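Local coordinates for protein aspartate-semialdehyde dehydrogenase (Vibrio cholerae, PDB 2R00) that catalyses the NADPH-dependent reductive dephosphorylation of L-aspartyl-4-phosphate to L-aspartate-semialdehyde, a step on the way to lysine, methionine and threonine, at residues 28-33 and 46-51; 34-39 and 59-64; 215-220 and 229-234; 261-266 and 273-278. One frame throughout, in Å; residues are numbered along the deposited sequence.

Contacts 1 and 2 lie in the nucleotide-binding domain, contacts 3 and 4 in the dimerisation domain. Contacts 1 and 2 share strand 30-37. They touch through Tyr-46 and Leu-35, and each sets a leucine methyl over a phenylalanine face. Contact 1 adds bridging water; contact 2 adds a second and third ring. Contact 3 is also buried, but its groups are aliphatic and it packs a helix on a strand near the active site. Contact 4, about 26 Å from contact 3 between centres, is partly exposed. There an ion-pair network borders a small apolar patch. Contacts 3 and 4 both reach the second subunit.

Contact 1. Residues 28-33 and 46-51; sequences FPVDEL and YRFNGK
Leu-33 lays its CD2 methyl over one face of the Phe-48 ring. The methyl carbon CD2 is 3.7 Å from the ring centroid and 18° off the ring normal, a CH-pi contact. Its closest ring atom is Phe-48 CG, at 3.5 Å from Leu-33 CD2, so the methyl sits nearer the root of the ring than its far end. The far end belongs to Val-30. Val-30 CG2 comes obliquely to Phe-48 CZ at 3.7 Å, and Val-30 CG1 meets Phe-48 CE1 at 3.8 Å. Phe-48 reaches both residues because its CG is anti to the backbone N (chi1 171°), which carries the ring across to strand 30-37. The opposite ring face is covered by its own neighbour, Asn-49, through CG. No direct hydrogen bond joins the two segments. Water does this work instead. Asn-49 ND2 binds two waters: water 1, at 2.9 Å from ND2, donates to Phe-28 O, and water 2 donates to Val-30 O, at 2.8 Å from that oxygen. The amide thus ties the outer end of the hairpin to two backbone carbonyls. Leu-20 and Leu-23 of helix 14-25 also pack on Phe-48, and Leu-33 reaches Ile-8 of strand 4-9. The ring thus packs against both helix 14-25 and strand 30-37. Phe-48 to Lys-51 form a type I' turn, with Phe-48 N bonded to Lys-51 O at 2.8 Å. This is a tight beta hairpin, 45-48 with 51-57, at the edge of the Rossmann-type nucleotide-binding domain, folded so that its first strand drops one aromatic ring into the core.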
loop_
_atom_site.group_PDB
_atom_site.type_symbol
_atom_site.label_atom_id
_atom_site.label_comp_id
_atom_site.label_asym_id
_atom_site.label_seq_id
_atom_site.Cartn_x
_atom_site.Cartn_y
_atom_site.Cartn_z
ATOM N N PHE A 28 27.923 13.195 19.760
ATOM C CA PHE A 28 27.242 13.820 20.894
ATOM C C PHE A 28 28.248 14.093 22.017
ATOM O O PHE A 28 29.092 13.237 22.294
ATOM C CB PHE A 28 26.108 12.922 21.411
ATOM C CG PHE A 28 25.175 13.624 22.354
ATOM C CD1 PHE A 28 24.053 14.282 21.875
ATOM C CD2 PHE A 28 25.420 13.632 23.723
ATOM C CE1 PHE A 28 23.195 14.947 22.747
ATOM C CE2 PHE A 28 24.570 14.298 24.603
ATOM C CZ PHE A 28 23.457 14.951 24.115
ATOM N N PRO A 29 28.170 15.285 22.655
ATOM C CA PRO A 29 29.125 15.611 23.717
ATOM C C PRO A 29 28.872 14.818 25.006
ATOM O O PRO A 29 28.307 15.337 25.967
ATOM C CB PRO A 29 28.920 17.112 23.927
ATOM C CG PRO A 29 27.506 17.361 23.523
ATOM C CD PRO A 29 27.225 16.390 22.406
ATOM N N VAL A 30 29.288 13.557 24.993
ATOM C CA VAL A 30 29.168 12.684 26.144
ATOM C C VAL A 30 30.427 12.813 26.995
ATOM O O VAL A 30 31.555 12.722 26.485
ATOM C CB VAL A 30 28.980 11.204 25.721
ATOM C CG1 VAL A 30 28.985 10.269 26.943
ATOM C CG2 VAL A 30 27.695 11.038 24.923
ATOM N N ASP A 31 30.213 13.055 28.284
ATOM C CA ASP A 31 31.250 12.952 29.284
ATOM C C ASP A 31 31.312 11.478 29.671
ATOM O O ASP A 31 32.174 10.737 29.185
ATOM C CB ASP A 31 30.904 13.856 30.474
ATOM C CG ASP A 31 31.894 13.734 31.631
ATOM O OD1 ASP A 31 31.660 14.417 32.649
ATOM O OD2 ASP A 31 32.887 12.971 31.534
ATOM N N GLU A 32 30.371 11.036 30.503
ATOM C CA GLU A 32 30.275 9.622 30.847
ATOM C C GLU A 32 28.997 8.980 30.301
ATOM O O GLU A 32 27.907 9.552 30.399
ATOM C CB GLU A 32 30.339 9.449 32.356
ATOM C CG GLU A 32 30.847 8.099 32.817
ATOM C CD GLU A 32 31.312 8.127 34.267
ATOM O OE1 GLU A 32 31.553 9.239 34.806
ATOM O OE2 GLU A 32 31.424 7.035 34.866
ATOM N N LEU A 33 29.145 7.790 29.725
ATOM C CA LEU A 33 28.004 7.018 29.246
ATOM C C LEU A 33 27.740 5.865 30.195
ATOM O O LEU A 33 28.672 5.150 30.574
ATOM C CB LEU A 33 28.259 6.489 27.824
ATOM C CG LEU A 33 27.144 5.656 27.180
ATOM C CD1 LEU A 33 25.913 6.517 26.879
ATOM C CD2 LEU A 33 27.636 4.978 25.917
ATOM N N TYR A 46 30.613 -2.934 26.024
ATOM C CA TYR A 46 30.499 -2.256 24.737
ATOM C C TYR A 46 31.600 -1.209 24.588
ATOM O O TYR A 46 32.098 -0.675 25.585
ATOM C CB TYR A 46 29.130 -1.575 24.613
ATOM C CG TYR A 46 27.974 -2.543 24.478
ATOM C CD1 TYR A 46 27.280 -2.984 25.601
ATOM C CD2 TYR A 46 27.581 -3.023 23.225
ATOM C CE1 TYR A 46 26.214 -3.872 25.486
ATOM C CE2 TYR A 46 26.529 -3.905 23.099
ATOM C CZ TYR A 46 25.847 -4.324 24.234
ATOM O OH TYR A 46 24.801 -5.202 24.117
ATOM N N ARG A 47 31.963 -0.909 23.343
ATOM C CA ARG A 47 32.969 0.113 23.061
ATOM C C ARG A 47 32.288 1.380 22.569
ATOM O O ARG A 47 31.529 1.341 21.605
ATOM C CB ARG A 47 33.965 -0.388 22.008
ATOM C CG ARG A 47 35.108 0.574 21.719
ATOM C CD ARG A 47 36.184 -0.111 20.883
ATOM N NE ARG A 47 37.223 0.825 20.463
ATOM C CZ ARG A 47 38.369 1.015 21.114
ATOM N NH1 ARG A 47 38.636 0.325 22.223
ATOM N NH2 ARG A 47 39.252 1.897 20.651
ATOM N N PHE A 48 32.581 2.500 23.223
ATOM C CA PHE A 48 31.972 3.770 22.862
ATOM C C PHE A 48 33.004 4.883 22.920
ATOM O O PHE A 48 33.610 5.114 23.969
ATOM C CB PHE A 48 30.789 4.081 23.798
ATOM C CG PHE A 48 30.237 5.460 23.639
ATOM C CD1 PHE A 48 30.645 6.486 24.486
ATOM C CD2 PHE A 48 29.309 5.743 22.637
ATOM C CE1 PHE A 48 30.135 7.769 24.348
ATOM C CE2 PHE A 48 28.796 7.019 22.487
ATOM C CZ PHE A 48 29.212 8.040 23.340
ATOM N N ASN A 49 33.183 5.577 21.798
ATOM C CA ASN A 49 34.205 6.618 21.677
ATOM C C ASN A 49 35.598 6.136 22.130
ATOM O O ASN A 49 36.346 6.872 22.783
ATOM C CB ASN A 49 33.783 7.891 22.424
ATOM C CG ASN A 49 32.745 8.712 21.659
ATOM O OD1 ASN A 49 32.579 8.557 20.449
ATOM N ND2 ASN A 49 32.059 9.609 22.366
ATOM N N GLY A 50 35.922 4.889 21.787
ATOM C CA GLY A 50 37.214 4.287 22.117
ATOM C C GLY A 50 37.387 3.822 23.558
ATOM O O GLY A 50 38.472 3.362 23.937
ATOM N N LYS A 51 36.321 3.940 24.353
ATOM C CA LYS A 51 36.327 3.541 25.761
ATOM C C LYS A 51 35.373 2.364 26.009
ATOM O O LYS A 51 34.386 2.185 25.282
ATOM C CB LYS A 51 35.956 4.727 26.658
ATOM C CG LYS A 51 36.818 5.976 26.457
ATOM C CD LYS A 51 36.606 6.975 27.584
ATOM C CE LYS A 51 37.349 8.282 27.324
ATOM N NZ LYS A 51 37.130 9.266 28.430
HETATM O O HOH W 1 29.715 10.853 21.241
HETATM O O HOH W 2 32.626 10.315 25.446
#

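Contact 2. Residues 34-39 and 59-64; sequences FLLASE and EEFDWS
Leu-36 reaches from strand 30-37 into two aromatic rings of the 59-64 loop. Its CB points toward the loop. CG is anti to the carbonyl carbon and beside the backbone N (chi1 -49°), a turn that leads both methyls to the loop. From CG the two methyls part. Leu-36 CD2 settles over one face of the Phe-61 ring, 3.6 Å from the centroid and 23° off the ring normal, a CH-pi contact. The fit is close, with Leu-36 CD2 only 3.4 Å from Phe-61 CG. The other methyl, Leu-36 CD1, fills the angle between the rings: it lies 3.6 Å from Phe-61 CD2 and 3.5 Å from Trp-63 CH2. This hydrophobic layer lies against the parallel part of the mixed sheet of the Rossmann-type domain. Leu-36 also rests on Ala-7 and Phe-9 of strand 4-9, while Trp-63 packs on Trp-81, Ile-84 and Ala-85 of helix 75-87. The loop leads from strand 51-57 to strand 68-71. Two residues before Leu-36 on the same strand, Phe-34 meets the far end of Phe-61. Phe-34 CD2 approaches near the plane of the Phe-61 ring and is 3.6 Å from Phe-61 CE1. The two rings are oblique, with planes at 59° and centroids 5.4 Å apart. Phe-61 CD2 in turn stands over the centre of the Trp-63 ring. Between Phe-61 and Trp-63, Asp-62 OD1 accepts from Ser-64 N at 3.1 Å, an Asx turn where the short 3-10 segment begins.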
loop_
_atom_site.group_PDB
_atom_site.type_symbol
_atom_site.label_atom_id
_atom_site.label_comp_id
_atom_site.label_asym_id
_atom_site.label_seq_id
_atom_site.Cartn_x
_atom_site.Cartn_y
_atom_site.Cartn_z
ATOM N N PHE A 34 26.475 5.697 30.585
ATOM C CA PHE A 34 26.055 4.568 31.416
ATOM C C PHE A 34 25.082 3.676 30.647
ATOM O O PHE A 34 24.179 4.163 29.957
ATOM C CB PHE A 34 25.420 5.049 32.729
ATOM C CG PHE A 34 26.327 5.914 33.565
ATOM C CD1 PHE A 34 26.380 7.288 33.366
ATOM C CD2 PHE A 34 27.129 5.351 34.554
ATOM C CE1 PHE A 34 27.220 8.101 34.140
ATOM C CE2 PHE A 34 27.967 6.153 35.330
ATOM C CZ PHE A 34 28.013 7.527 35.119
ATOM N N LEU A 35 25.282 2.371 30.752
ATOM C CA LEU A 35 24.424 1.418 30.077
ATOM C C LEU A 35 23.685 0.594 31.117
ATOM O O LEU A 35 24.305 -0.032 31.983
ATOM C CB LEU A 35 25.235 0.531 29.127
ATOM C CG LEU A 35 26.044 1.264 28.052
ATOM C CD1 LEU A 35 26.899 0.285 27.234
ATOM C CD2 LEU A 35 25.143 2.099 27.134
ATOM N N LEU A 36 22.358 0.623 31.039
ATOM C CA LEU A 36 21.501 -0.019 32.031
ATOM C C LEU A 36 20.642 -1.098 31.395
ATOM O O LEU A 36 20.213 -0.974 30.249
ATOM C CB LEU A 36 20.614 1.021 32.731
ATOM C CG LEU A 36 21.334 2.263 33.261
ATOM C CD1 LEU A 36 20.375 3.399 33.579
ATOM C CD2 LEU A 36 22.187 1.898 34.469
ATOM N N ALA A 37 20.423 -2.168 32.149
ATOM C CA ALA A 37 19.523 -3.247 31.759
ATOM C C ALA A 37 19.088 -4.010 33.012
ATOM O O ALA A 37 19.310 -3.545 34.131
ATOM C CB ALA A 37 20.201 -4.179 30.760
ATOM N N SER A 38 18.465 -5.169 32.822
ATOM C CA SER A 38 18.113 -6.038 33.939
ATOM C C SER A 38 19.371 -6.744 34.451
ATOM O O SER A 38 20.452 -6.616 33.864
ATOM C CB SER A 38 17.045 -7.059 33.526
ATOM O OG SER A 38 17.633 -8.199 32.913
ATOM N N GLU A 39 19.219 -7.495 35.539
ATOM C CA GLU A 39 20.333 -8.199 36.163
ATOM C C GLU A 39 20.966 -9.246 35.246
ATOM O O GLU A 39 22.159 -9.536 35.370
ATOM C CB GLU A 39 19.880 -8.852 37.469
ATOM C CG GLU A 39 21.006 -9.079 38.471
ATOM C CD GLU A 39 20.523 -9.648 39.800
ATOM O OE1 GLU A 39 19.306 -9.566 40.090
ATOM O OE2 GLU A 39 21.371 -10.170 40.560
ATOM N N GLU A 59 18.336 -1.603 38.801
ATOM C CA GLU A 59 17.875 -1.658 40.196
ATOM C C GLU A 59 18.876 -1.058 41.185
ATOM O O GLU A 59 18.484 -0.594 42.262
ATOM C CB GLU A 59 17.580 -3.106 40.600
ATOM C CG GLU A 59 16.464 -3.799 39.803
ATOM C CD GLU A 59 15.060 -3.436 40.277
ATOM O OE1 GLU A 59 14.923 -2.695 41.277
ATOM O OE2 GLU A 59 14.086 -3.898 39.642
ATOM N N GLU A 60 20.162 -1.089 40.823
ATOM C CA GLU A 60 21.233 -0.552 41.672
ATOM C C GLU A 60 21.730 0.841 41.246
ATOM O O GLU A 60 22.545 1.455 41.942
ATOM C CB GLU A 60 22.411 -1.541 41.742
ATOM C CG GLU A 60 22.041 -2.968 42.187
ATOM C CD GLU A 60 23.233 -3.933 42.173
ATOM O OE1 GLU A 60 24.104 -3.826 41.273
ATOM O OE2 GLU A 60 23.299 -4.817 43.061
ATOM N N PHE A 61 21.224 1.353 40.124
ATOM C CA PHE A 61 21.754 2.578 39.531
ATOM C C PHE A 61 21.381 3.851 40.291
ATOM O O PHE A 61 20.230 4.030 40.693
ATOM C CB PHE A 61 21.336 2.680 38.056
ATOM C CG PHE A 61 22.047 3.763 37.295
ATOM C CD1 PHE A 61 23.424 3.700 37.082
ATOM C CD2 PHE A 61 21.340 4.851 36.777
ATOM C CE1 PHE A 61 24.087 4.704 36.372
ATOM C CE2 PHE A 61 21.988 5.853 36.062
ATOM C CZ PHE A 61 23.367 5.782 35.860
ATOM N N ASP A 62 22.374 4.719 40.481
ATOM C CA ASP A 62 22.188 6.059 41.034
ATOM C C ASP A 62 21.975 7.033 39.871
ATOM O O ASP A 62 22.897 7.304 39.103
ATOM C CB ASP A 62 23.415 6.462 41.885
ATOM C CG ASP A 62 23.385 7.920 42.330
ATOM O OD1 ASP A 62 22.303 8.539 42.320
ATOM O OD2 ASP A 62 24.460 8.455 42.695
ATOM N N TRP A 63 20.754 7.552 39.749
ATOM C CA TRP A 63 20.365 8.384 38.607
ATOM C C TRP A 63 20.936 9.802 38.684
ATOM O O TRP A 63 20.952 10.516 37.685
ATOM C CB TRP A 63 18.832 8.426 38.454
ATOM C CG TRP A 63 18.206 7.096 38.084
ATOM C CD1 TRP A 63 17.667 6.179 38.936
ATOM C CD2 TRP A 63 18.048 6.554 36.761
ATOM N NE1 TRP A 63 17.187 5.096 38.232
ATOM C CE2 TRP A 63 17.406 5.303 36.895
ATOM C CE3 TRP A 63 18.379 7.010 35.475
ATOM C CZ2 TRP A 63 17.090 4.494 35.788
ATOM C CZ3 TRP A 63 18.068 6.200 34.372
ATOM C CH2 TRP A 63 17.427 4.960 34.541
ATOM N N SER A 64 21.408 10.194 39.871
ATOM C CA SER A 64 22.059 11.498 40.085
ATOM C C SER A 64 23.308 11.678 39.239
ATOM O O SER A 64 23.782 12.803 39.039
ATOM C CB SER A 64 22.413 11.684 41.561
ATOM O OG SER A 64 21.237 11.916 42.321
#

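Contact 3. Residues 215-220 and 229-234; sequences KMVWET and IMVNPT
Val-217 holds CG1 anti to its backbone N (chi1 176°), which leaves CG2 beside that N and turned to the strand. Val-231 has the same kind of torsion (chi1 -172°), and its CG2 is carried toward Thr-220. Val-217 CG2 lies 3.3 Å from Val-231 O and 3.6 Å from Pro-233 CD, so one methyl touches both the strand backbone and the proline ring. The two valine side chains lie alongside each other, pointing opposite ways. One helical turn away from Met-216, Thr-220 lays its CG2 methyl on Val-231 CG2 at 3.6 Å. Thr-220 OG1 is turned back to the helix and donates to Met-216 O at 2.8 Å. Thr-220 N bonds the same oxygen, and the two donors come from opposite faces of the carbonyl plane. The polar end of Thr-220 is thus satisfied within the helix while its methyl serves the packing. Here helix 211-223 covers the edge strand 230-238 of the dimerisation-domain sheet. Segments 215-220 and 230-234 run roughly antiparallel, at 145°, with axes 8.0 Å apart. On the strand's other side, Asn-232 OD1 accepts from Ile-301 N of the second subunit, and Thr-234 OG1 bonds Arg-298 of that subunit. Met-216 CB meets Pro-233 CG at 4.0 Å. The Met-216 side chain then extends to about 6 Å from that of His-244, the predicted proton acceptor. Lys-215, a predicted phosphate ligand, points away from the strand.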
loop_
_atom_site.group_PDB
_atom_site.type_symbol
_atom_site.label_atom_id
_atom_site.label_comp_id
_atom_site.label_asym_id
_atom_site.label_seq_id
_atom_site.Cartn_x
_atom_site.Cartn_y
_atom_site.Cartn_z
ATOM N N LYS A 215 -3.734 5.215 17.346
ATOM C CA LYS A 215 -2.541 5.781 17.977
ATOM C C LYS A 215 -1.764 6.668 17.020
ATOM O O LYS A 215 -1.251 7.706 17.421
ATOM C CB LYS A 215 -1.656 4.687 18.569
ATOM C CG LYS A 215 -2.110 4.255 19.958
ATOM C CD LYS A 215 -1.631 2.873 20.354
ATOM C CE LYS A 215 -0.300 2.504 19.728
ATOM N NZ LYS A 215 0.854 3.184 20.355
ATOM N N MET A 216 -1.724 6.276 15.744
ATOM C CA MET A 216 -1.105 7.081 14.698
ATOM C C MET A 216 -1.837 8.409 14.493
ATOM O O MET A 216 -1.206 9.456 14.339
ATOM C CB MET A 216 -1.037 6.280 13.399
ATOM C CG MET A 216 -0.257 6.940 12.280
ATOM S SD MET A 216 0.387 5.752 11.053
ATOM C CE MET A 216 1.697 6.767 10.384
ATOM N N VAL A 217 -3.168 8.368 14.512
ATOM C CA VAL A 217 -3.969 9.578 14.441
ATOM C C VAL A 217 -3.573 10.534 15.552
ATOM O O VAL A 217 -3.299 11.697 15.305
ATOM C CB VAL A 217 -5.481 9.268 14.584
ATOM C CG1 VAL A 217 -6.285 10.566 14.615
ATOM C CG2 VAL A 217 -5.969 8.357 13.460
ATOM N N TRP A 218 -3.542 10.023 16.779
ATOM C CA TRP A 218 -3.301 10.845 17.957
ATOM C C TRP A 218 -1.878 11.394 17.988
ATOM O O TRP A 218 -1.672 12.565 18.332
ATOM C CB TRP A 218 -3.623 10.060 19.236
ATOM C CG TRP A 218 -5.070 9.630 19.319
ATOM C CD1 TRP A 218 -6.167 10.316 18.843
ATOM C CD2 TRP A 218 -5.581 8.439 19.934
ATOM N NE1 TRP A 218 -7.321 9.607 19.107
ATOM C CE2 TRP A 218 -6.994 8.462 19.788
ATOM C CE3 TRP A 218 -4.986 7.356 20.603
ATOM C CZ2 TRP A 218 -7.814 7.440 20.271
ATOM C CZ3 TRP A 218 -5.813 6.330 21.083
ATOM C CH2 TRP A 218 -7.208 6.382 20.908
ATOM N N GLU A 219 -0.904 10.563 17.614
ATOM C CA GLU A 219 0.478 11.036 17.457
ATOM C C GLU A 219 0.602 12.142 16.401
ATOM O O GLU A 219 1.250 13.150 16.640
ATOM C CB GLU A 219 1.433 9.875 17.147
ATOM C CG GLU A 219 1.609 8.890 18.311
ATOM C CD GLU A 219 2.693 7.844 18.065
ATOM O OE1 GLU A 219 3.718 8.168 17.442
ATOM O OE2 GLU A 219 2.530 6.692 18.533
ATOM N N THR A 220 -0.023 11.946 15.243
ATOM C CA THR A 220 0.044 12.897 14.123
ATOM C C THR A 220 -0.552 14.266 14.469
ATOM O O THR A 220 0.056 15.312 14.197
ATOM C CB THR A 220 -0.644 12.303 12.867
ATOM O OG1 THR A 220 0.088 11.145 12.451
ATOM C CG2 THR A 220 -0.689 13.298 11.720
ATOM N N ILE A 229 -6.648 18.454 11.695
ATOM C CA ILE A 229 -6.143 17.524 10.680
ATOM C C ILE A 229 -6.748 16.150 10.893
ATOM O O ILE A 229 -6.586 15.537 11.951
ATOM C CB ILE A 229 -4.615 17.389 10.654
ATOM C CG1 ILE A 229 -3.946 18.759 10.635
ATOM C CG2 ILE A 229 -4.188 16.621 9.414
ATOM C CD1 ILE A 229 -2.418 18.693 10.588
ATOM N N MET A 230 -7.450 15.674 9.875
ATOM C CA MET A 230 -7.975 14.315 9.903
ATOM C C MET A 230 -6.937 13.336 9.360
ATOM O O MET A 230 -6.260 13.610 8.367
ATOM C CB MET A 230 -9.308 14.234 9.158
ATOM C CG MET A 230 -10.445 15.052 9.834
ATOM S SD MET A 230 -10.952 14.476 11.490
ATOM C CE MET A 230 -10.065 15.612 12.569
ATOM N N VAL A 231 -6.802 12.209 10.051
ATOM C CA VAL A 231 -5.818 11.189 9.718
ATOM C C VAL A 231 -6.542 9.849 9.661
ATOM O O VAL A 231 -7.229 9.461 10.605
ATOM C CB VAL A 231 -4.686 11.108 10.772
ATOM C CG1 VAL A 231 -3.577 10.170 10.287
ATOM C CG2 VAL A 231 -4.119 12.514 11.101
ATOM N N ASN A 232 -6.386 9.148 8.550
ATOM C CA ASN A 232 -7.062 7.872 8.335
ATOM C C ASN A 232 -6.044 6.785 7.987
ATOM O O ASN A 232 -5.727 6.585 6.812
ATOM C CB ASN A 232 -8.106 8.057 7.228
ATOM C CG ASN A 232 -9.089 9.176 7.551
ATOM O OD1 ASN A 232 -9.814 9.090 8.532
ATOM N ND2 ASN A 232 -9.082 10.241 6.755
ATOM N N PRO A 233 -5.474 6.124 9.014
ATOM C CA PRO A 233 -4.450 5.115 8.777
ATOM C C PRO A 233 -4.991 3.704 8.563
ATOM O O PRO A 233 -6.039 3.330 9.123
ATOM C CB PRO A 233 -3.614 5.143 10.074
ATOM C CG PRO A 233 -4.236 6.212 10.951
ATOM C CD PRO A 233 -5.659 6.322 10.457
ATOM N N THR A 234 -4.259 2.941 7.755
ATOM C CA THR A 234 -4.456 1.509 7.607
ATOM C C THR A 234 -3.109 0.852 7.879
ATOM O O THR A 234 -2.146 1.056 7.143
ATOM C CB THR A 234 -4.971 1.141 6.203
ATOM O OG1 THR A 234 -6.170 1.873 5.935
ATOM C CG2 THR A 234 -5.288 -0.361 6.121
#

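Contact 4. Residues 261-266 and 273-278; sequences VMDMLE and LFRGAD
Arg-275 extends its side chain toward helix 258-267, across the line of its axis, and holds Glu-266 side-on with NE and NH2. Arg-275 NE donates to Glu-266 OE1 at 2.9 Å, and Arg-275 NH2 donates to Glu-266 OE2 at 2.8 Å. Both bonds are nearly straight, at 165°, and both acceptors lie in the guanidinium plane. The carboxylate itself is turned by 40° against that plane. NE comes on the syn side of OE1 but tilted out of the carboxylate plane, and NH2 comes to OE2 from above it. Arg-275 NH2 also reaches Asp-263 OD1 at 2.8 Å, though this bond is strongly bent and weak. Asp-263 and Glu-266 lie three residues apart, so both carboxylates can serve one arginine in a salt-bridge network. Met-262 CB covers one face of the guanidinium, 3.8 Å from Arg-275 NH2, and so the charged group lies partly on apolar carbon. Further out, Met-262 SD lies 3.9 Å from Arg-275 NH1. The contact joins helix 258-267 to the chain leaving the short edge strand 271-273 of the dimerisation-domain sheet. It lies far from the annotated sites. Leu-273, the last residue of that strand, supplies the inner part. Its CG is anti to the backbone N (chi1 -174°), which sends both methyls to the helix. Leu-273 CD2 meets Met-262 CB at 3.8 Å and also lies against Met-262 O. Leu-273 CD1 touches Leu-265 CD1 at 3.8 Å. Val-297 of strand 292-300 packs on both Leu-273 and Met-262, and Val-294 of that strand on Leu-265.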
loop_
_atom_site.group_PDB
_atom_site.type_symbol
_atom_site.label_atom_id
_atom_site.label_comp_id
_atom_site.label_asym_id
_atom_site.label_seq_id
_atom_site.Cartn_x
_atom_site.Cartn_y
_atom_site.Cartn_z
ATOM N N VAL A 261 6.461 20.092 -4.849
ATOM C CA VAL A 261 6.772 19.308 -3.650
ATOM C C VAL A 261 8.046 18.454 -3.795
ATOM O O VAL A 261 8.792 18.303 -2.829
ATOM C CB VAL A 261 5.524 18.573 -3.018
ATOM C CG1 VAL A 261 4.259 18.815 -3.813
ATOM C CG2 VAL A 261 5.782 17.087 -2.756
ATOM N N MET A 262 8.340 17.962 -5.000
ATOM C CA MET A 262 9.610 17.253 -5.214
ATOM C C MET A 262 10.819 18.165 -5.001
ATOM O O MET A 262 11.818 17.744 -4.411
ATOM C CB MET A 262 9.672 16.579 -6.588
ATOM C CG MET A 262 8.900 15.271 -6.651
ATOM S SD MET A 262 9.265 14.260 -8.096
ATOM C CE MET A 262 8.323 15.121 -9.353
ATOM N N ASP A 263 10.719 19.408 -5.476
ATOM C CA ASP A 263 11.766 20.412 -5.243
ATOM C C ASP A 263 11.958 20.695 -3.751
ATOM O O ASP A 263 13.086 20.699 -3.263
ATOM C CB ASP A 263 11.452 21.715 -5.987
ATOM C CG ASP A 263 11.708 21.620 -7.486
ATOM O OD1 ASP A 263 12.410 20.679 -7.934
ATOM O OD2 ASP A 263 11.200 22.499 -8.219
ATOM N N MET A 264 10.850 20.927 -3.044
ATOM C CA MET A 264 10.858 21.165 -1.596
ATOM C C MET A 264 11.527 20.041 -0.821
ATOM O O MET A 264 12.372 20.293 0.035
ATOM C CB MET A 264 9.436 21.299 -1.065
ATOM C CG MET A 264 8.744 22.578 -1.366
ATOM S SD MET A 264 7.083 22.471 -0.687
ATOM C CE MET A 264 6.277 23.616 -1.796
ATOM N N LEU A 265 11.123 18.804 -1.116
ATOM C CA LEU A 265 11.637 17.622 -0.427
ATOM C C LEU A 265 13.125 17.411 -0.687
ATOM O O LEU A 265 13.857 16.945 0.180
ATOM C CB LEU A 265 10.841 16.367 -0.823
ATOM C CG LEU A 265 9.324 16.338 -0.554
ATOM C CD1 LEU A 265 8.742 14.963 -0.846
ATOM C CD2 LEU A 265 8.935 16.785 0.859
ATOM N N GLU A 266 13.560 17.767 -1.889
ATOM C CA GLU A 266 14.960 17.663 -2.282
ATOM C C GLU A 266 15.831 18.627 -1.476
ATOM O O GLU A 266 17.006 18.359 -1.237
ATOM C CB GLU A 266 15.082 17.990 -3.761
ATOM C CG GLU A 266 16.094 17.160 -4.512
ATOM C CD GLU A 266 15.820 17.164 -6.005
ATOM O OE1 GLU A 266 16.088 16.129 -6.654
ATOM O OE2 GLU A 266 15.314 18.191 -6.523
ATOM N N LEU A 273 15.074 12.230 -1.686
ATOM C CA LEU A 273 14.079 12.079 -2.740
ATOM C C LEU A 273 14.624 11.323 -3.950
ATOM O O LEU A 273 15.689 11.666 -4.489
ATOM C CB LEU A 273 13.537 13.439 -3.185
ATOM C CG LEU A 273 12.379 13.346 -4.183
ATOM C CD1 LEU A 273 11.038 13.470 -3.454
ATOM C CD2 LEU A 273 12.516 14.399 -5.257
ATOM N N PHE A 274 13.867 10.310 -4.378
ATOM C CA PHE A 274 14.173 9.531 -5.571
ATOM C C PHE A 274 13.192 9.917 -6.679
ATOM O O PHE A 274 11.976 9.711 -6.553
ATOM C CB PHE A 274 14.073 8.035 -5.271
ATOM C CG PHE A 274 15.075 7.548 -4.272
ATOM C CD1 PHE A 274 14.933 7.843 -2.915
ATOM C CD2 PHE A 274 16.154 6.777 -4.681
ATOM C CE1 PHE A 274 15.862 7.394 -1.991
ATOM C CE2 PHE A 274 17.087 6.319 -3.764
ATOM C CZ PHE A 274 16.945 6.634 -2.413
ATOM N N ARG A 275 13.725 10.495 -7.749
ATOM C CA ARG A 275 12.906 10.976 -8.860
ATOM C C ARG A 275 12.697 9.884 -9.898
ATOM O O ARG A 275 11.856 10.016 -10.785
ATOM C CB ARG A 275 13.540 12.216 -9.508
ATOM C CG ARG A 275 13.302 13.523 -8.745
ATOM C CD ARG A 275 14.136 14.664 -9.343
ATOM N NE ARG A 275 13.985 15.928 -8.621
ATOM C CZ ARG A 275 12.981 16.788 -8.793
ATOM N NH1 ARG A 275 12.001 16.536 -9.655
ATOM N NH2 ARG A 275 12.954 17.907 -8.089
ATOM N N GLY A 276 13.463 8.804 -9.781
ATOM C CA GLY A 276 13.375 7.706 -10.729
ATOM C C GLY A 276 14.564 7.713 -11.667
ATOM O O GLY A 276 15.198 8.755 -11.884
ATOM N N ALA A 277 14.874 6.542 -12.213
ATOM C CA ALA A 277 16.031 6.379 -13.084
ATOM C C ALA A 277 15.566 6.101 -14.504
ATOM O O ALA A 277 14.613 5.343 -14.706
ATOM C CB ALA A 277 16.907 5.229 -12.589
ATOM N N ASP A 278 16.239 6.719 -15.476
ATOM C CA ASP A 278 16.045 6.385 -16.886
ATOM C C ASP A 278 17.149 5.426 -17.342
ATOM O O ASP A 278 16.996 4.717 -18.341
ATOM C CB ASP A 278 16.043 7.652 -17.748
ATOM C CG ASP A 278 14.703 8.399 -17.708
ATOM O OD1 ASP A 278 13.674 7.793 -17.355
ATOM O OD2 ASP A 278 14.675 9.599 -18.047
#